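Local atomic coordinates of dTDP-glucose 4,6-dehydratase (Klebsiella pneumoniae, PDB entry 5U4Q), a protein that binds NAD and probably acts on a nucleotide sugar, as a dTDP-glucose 4,6-dehydratase or a related epimerase. Residues G186-P191 against K332-I337. Residues are numbered along the deposited sequence; the frame is centred on the assembly and turned at random.
Sequences GPWGRP and KDYYQI. With NAD (nicotinamide-adenine-dinucleotide), chain C.
W188 and Y334 make the contact, an offset edge-to-face (T-shaped) aromatic pair. The six-membered ring of W188 turns its edge to the Y334 ring. Their planes stand at 68° and the centroids lie 5.4 Å apart. CZ3 of W188 comes closest, 3.7 Å from Y334 CD1. With chi1 at -179°, the tyrosine ring extends from the helix end toward the indole. The contact is small and apolar, burying 85 Å² in all.

The backbone shapes both sides. G186 to G189 form a type II beta turn that presents W188. Helix 320-334 closes with a Schellman motif, in which Q336 takes positive phi and I337 N bonds K332 O (2.9 Å).

R190, two residues on from W188, serves the cofactor. Its NH1 donates to the NAD phosphate oxygen O2N at 3.0 Å. D192 forms a salt bridge with R190 NE, and A89 O accepts from NH2, so each guanidinium nitrogen has a partner, which should fix its rotation.

W330, which meets both rings, and F17, edge-to-face with W188, extend the pair into a surface aromatic cluster. It joins the NAD-binding loop after strand 176-185 of the Rossmann sheet to the C-terminal end of helix 320-334, with helix 42-50 touching both W188 and Y334.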
loop_
_atom_site.group_PDB
_atom_site.type_symbol
_atom_site.label_atom_id
_atom_site.label_comp_id
_atom_site.label_asym_id
_atom_site.label_seq_id
_atom_site.Cartn_x
_atom_site.Cartn_y
_atom_site.Cartn_z
ATOM N N GLY A 186 -4.421 25.413 12.456
ATOM C CA GLY A 186 -3.734 26.647 12.786
ATOM C C GLY A 186 -3.469 27.568 11.637
ATOM O O GLY A 186 -3.903 27.324 10.503
ATOM N N PRO A 187 -2.748 28.668 11.933
ATOM C CA PRO A 187 -2.367 29.628 10.900
ATOM C C PRO A 187 -1.750 28.960 9.654
ATOM O O PRO A 187 -1.008 27.977 9.764
ATOM C CB PRO A 187 -1.359 30.518 11.613
ATOM C CG PRO A 187 -1.792 30.479 13.035
ATOM C CD PRO A 187 -2.281 29.075 13.266
ATOM N N TRP A 188 -2.140 29.457 8.487
ATOM C CA TRP A 188 -1.699 28.918 7.203
ATOM C C TRP A 188 -2.222 27.498 6.967
ATOM O O TRP A 188 -1.641 26.736 6.184
ATOM C CB TRP A 188 -0.164 28.967 7.052
ATOM C CG TRP A 188 0.392 30.324 7.289
ATOM C CD1 TRP A 188 1.027 30.763 8.396
ATOM C CD2 TRP A 188 0.367 31.414 6.367
ATOM N NE1 TRP A 188 1.399 32.096 8.236
ATOM C CE2 TRP A 188 0.987 32.515 7.005
ATOM C CE3 TRP A 188 -0.168 31.585 5.080
ATOM C CZ2 TRP A 188 1.117 33.772 6.381
ATOM C CZ3 TRP A 188 -0.053 32.854 4.460
ATOM C CH2 TRP A 188 0.583 33.922 5.129
ATOM N N GLY A 189 -3.334 27.143 7.642
ATOM C CA GLY A 189 -3.973 25.858 7.493
ATOM C C GLY A 189 -4.539 25.597 6.111
ATOM O O GLY A 189 -4.377 26.414 5.183
ATOM N N ARG A 190 -5.182 24.451 5.958
ATOM C CA ARG A 190 -5.782 24.137 4.669
ATOM C C ARG A 190 -7.293 24.416 4.678
ATOM O O ARG A 190 -7.997 24.077 5.655
ATOM C CB ARG A 190 -5.409 22.740 4.220
ATOM C CG ARG A 190 -5.534 21.718 5.289
ATOM C CD ARG A 190 -4.835 20.447 4.908
ATOM N NE ARG A 190 -5.499 19.792 3.800
ATOM C CZ ARG A 190 -5.286 18.522 3.458
ATOM N NH1 ARG A 190 -4.432 17.754 4.149
ATOM N NH2 ARG A 190 -5.952 18.008 2.436
ATOM N N PRO A 191 -7.809 25.056 3.605
ATOM C CA PRO A 191 -9.218 25.472 3.593
ATOM C C PRO A 191 -10.263 24.368 3.686
ATOM O O PRO A 191 -11.411 24.659 4.051
ATOM C CB PRO A 191 -9.381 26.234 2.270
ATOM C CG PRO A 191 -8.127 26.022 1.506
ATOM C CD PRO A 191 -7.057 25.567 2.439
ATOM N N LYS A 332 -7.963 36.631 9.640
ATOM C CA LYS A 332 -8.439 38.011 9.432
ATOM C C LYS A 332 -7.430 38.856 8.716
ATOM O O LYS A 332 -7.791 39.670 7.837
ATOM C CB LYS A 332 -8.802 38.676 10.756
ATOM C CG LYS A 332 -10.097 38.186 11.365
ATOM C CD LYS A 332 -10.477 39.076 12.545
ATOM C CE LYS A 332 -11.842 38.776 13.078
ATOM N NZ LYS A 332 -12.241 39.831 14.079
ATOM N N ASP A 333 -6.175 38.691 9.097
ATOM C CA ASP A 333 -5.093 39.430 8.489
ATOM C C ASP A 333 -4.858 38.977 7.058
ATOM O O ASP A 333 -4.739 39.806 6.156
ATOM C CB ASP A 333 -3.815 39.241 9.284
ATOM C CG ASP A 333 -2.667 40.017 8.704
ATOM O OD1 ASP A 333 -2.618 41.241 8.930
ATOM O OD2 ASP A 333 -1.822 39.392 8.053
ATOM N N TYR A 334 -4.815 37.665 6.831
ATOM C CA TYR A 334 -4.513 37.162 5.487
ATOM C C TYR A 334 -5.601 37.524 4.493
ATOM O O TYR A 334 -5.292 37.923 3.350
ATOM C CB TYR A 334 -4.267 35.641 5.497
ATOM C CG TYR A 334 -3.924 35.121 4.125
ATOM C CD1 TYR A 334 -2.677 35.367 3.580
ATOM C CD2 TYR A 334 -4.857 34.461 3.354
ATOM C CE1 TYR A 334 -2.352 34.934 2.302
ATOM C CE2 TYR A 334 -4.534 34.005 2.074
ATOM C CZ TYR A 334 -3.278 34.261 1.559
ATOM O OH TYR A 334 -2.919 33.845 0.291
ATOM N N TYR A 335 -6.860 37.390 4.916
ATOM C CA TYR A 335 -8.017 37.667 4.051
ATOM C C TYR A 335 -8.522 39.099 4.151
ATOM O O TYR A 335 -9.516 39.448 3.498
ATOM C CB TYR A 335 -9.142 36.643 4.257
ATOM C CG TYR A 335 -8.739 35.299 3.726
ATOM C CD1 TYR A 335 -8.632 35.089 2.346
ATOM C CD2 TYR A 335 -8.435 34.236 4.576
ATOM C CE1 TYR A 335 -8.244 33.873 1.834
ATOM C CE2 TYR A 335 -8.039 33.008 4.063
ATOM C CZ TYR A 335 -7.955 32.829 2.692
ATOM O OH TYR A 335 -7.548 31.624 2.158
ATOM N N GLN A 336 -7.839 39.915 4.936
ATOM C CA GLN A 336 -8.198 41.327 5.078
ATOM C C GLN A 336 -9.677 41.503 5.416
ATOM O O GLN A 336 -10.408 42.293 4.785
ATOM C CB GLN A 336 -7.811 42.101 3.810
ATOM C CG GLN A 336 -6.329 42.078 3.483
ATOM C CD GLN A 336 -5.480 42.849 4.488
ATOM O OE1 GLN A 336 -5.450 42.537 5.687
ATOM N NE2 GLN A 336 -4.757 43.848 3.992
ATOM N N ILE A 337 -10.095 40.748 6.426
ATOM C CA ILE A 337 -11.443 40.779 6.953
ATOM C C ILE A 337 -11.489 41.974 7.890
ATOM O O ILE A 337 -12.545 42.547 8.149
ATOM C CB ILE A 337 -11.766 39.494 7.769
ATOM C CG1 ILE A 337 -11.578 38.227 6.925
ATOM C CG2 ILE A 337 -13.179 39.540 8.347
ATOM C CD1 ILE A 337 -12.524 38.088 5.752
ATOM O OXT ILE A 337 -10.445 42.381 8.409
HETATM P PA NAD C . -1.417 20.164 2.120
HETATM O O1A NAD C . -1.574 21.541 2.637
HETATM O O2A NAD C . -2.281 19.661 0.980
HETATM O O5B NAD C . 0.145 19.965 1.751
HETATM C C5B NAD C . 0.653 18.926 0.924
HETATM C C4B NAD C . 1.457 19.568 -0.194
HETATM O O4B NAD C . 1.885 18.466 -1.017
HETATM C C3B NAD C . 0.647 20.521 -1.063
HETATM O O3B NAD C . 1.128 21.874 -1.068
HETATM C C2B NAD C . 0.699 19.851 -2.436
HETATM O O2B NAD C . 0.797 20.791 -3.524
HETATM C C1B NAD C . 1.887 18.895 -2.355
HETATM N N9A NAD C . 1.777 17.740 -3.261
HETATM C C8A NAD C . 0.723 16.901 -3.388
HETATM N N7A NAD C . 0.969 15.985 -4.328
HETATM C C5A NAD C . 2.204 16.220 -4.800
HETATM C C6A NAD C . 3.053 15.626 -5.853
HETATM N N6A NAD C . 2.661 14.579 -6.565
HETATM N N1A NAD C . 4.248 16.189 -6.036
HETATM C C2A NAD C . 4.683 17.254 -5.347
HETATM N N3A NAD C . 3.951 17.866 -4.394
HETATM C C4A NAD C . 2.717 17.374 -4.104
HETATM O O3 NAD C . -1.644 19.066 3.279
HETATM P PN NAD C . -0.980 18.976 4.742
HETATM O O1N NAD C . 0.125 19.930 4.933
HETATM O O2N NAD C . -2.182 18.908 5.684
HETATM O O5D NAD C . -0.410 17.491 4.645
HETATM C C5D NAD C . 0.950 17.115 4.844
HETATM C C4D NAD C . 0.956 15.607 5.034
HETATM O O4D NAD C . 0.359 15.275 6.308
HETATM C C3D NAD C . 0.220 14.756 4.006
HETATM O O3D NAD C . 1.008 13.590 3.759
HETATM C C2D NAD C . -1.053 14.328 4.696
HETATM O O2D NAD C . -1.552 13.052 4.243
HETATM C C1D NAD C . -0.633 14.268 6.151
HETATM N N1N NAD C . -1.751 14.534 7.076
HETATM C C2N NAD C . -2.188 15.782 7.363
HETATM C C3N NAD C . -3.255 15.999 8.253
HETATM C C7N NAD C . -3.807 17.380 8.626
HETATM O O7N NAD C . -4.636 17.477 9.544
HETATM N N7N NAD C . -3.471 18.508 7.978
HETATM C C4N NAD C . -3.884 14.908 8.811
HETATM C C5N NAD C . -3.435 13.633 8.497
HETATM C C6N NAD C . -2.379 13.457 7.609
#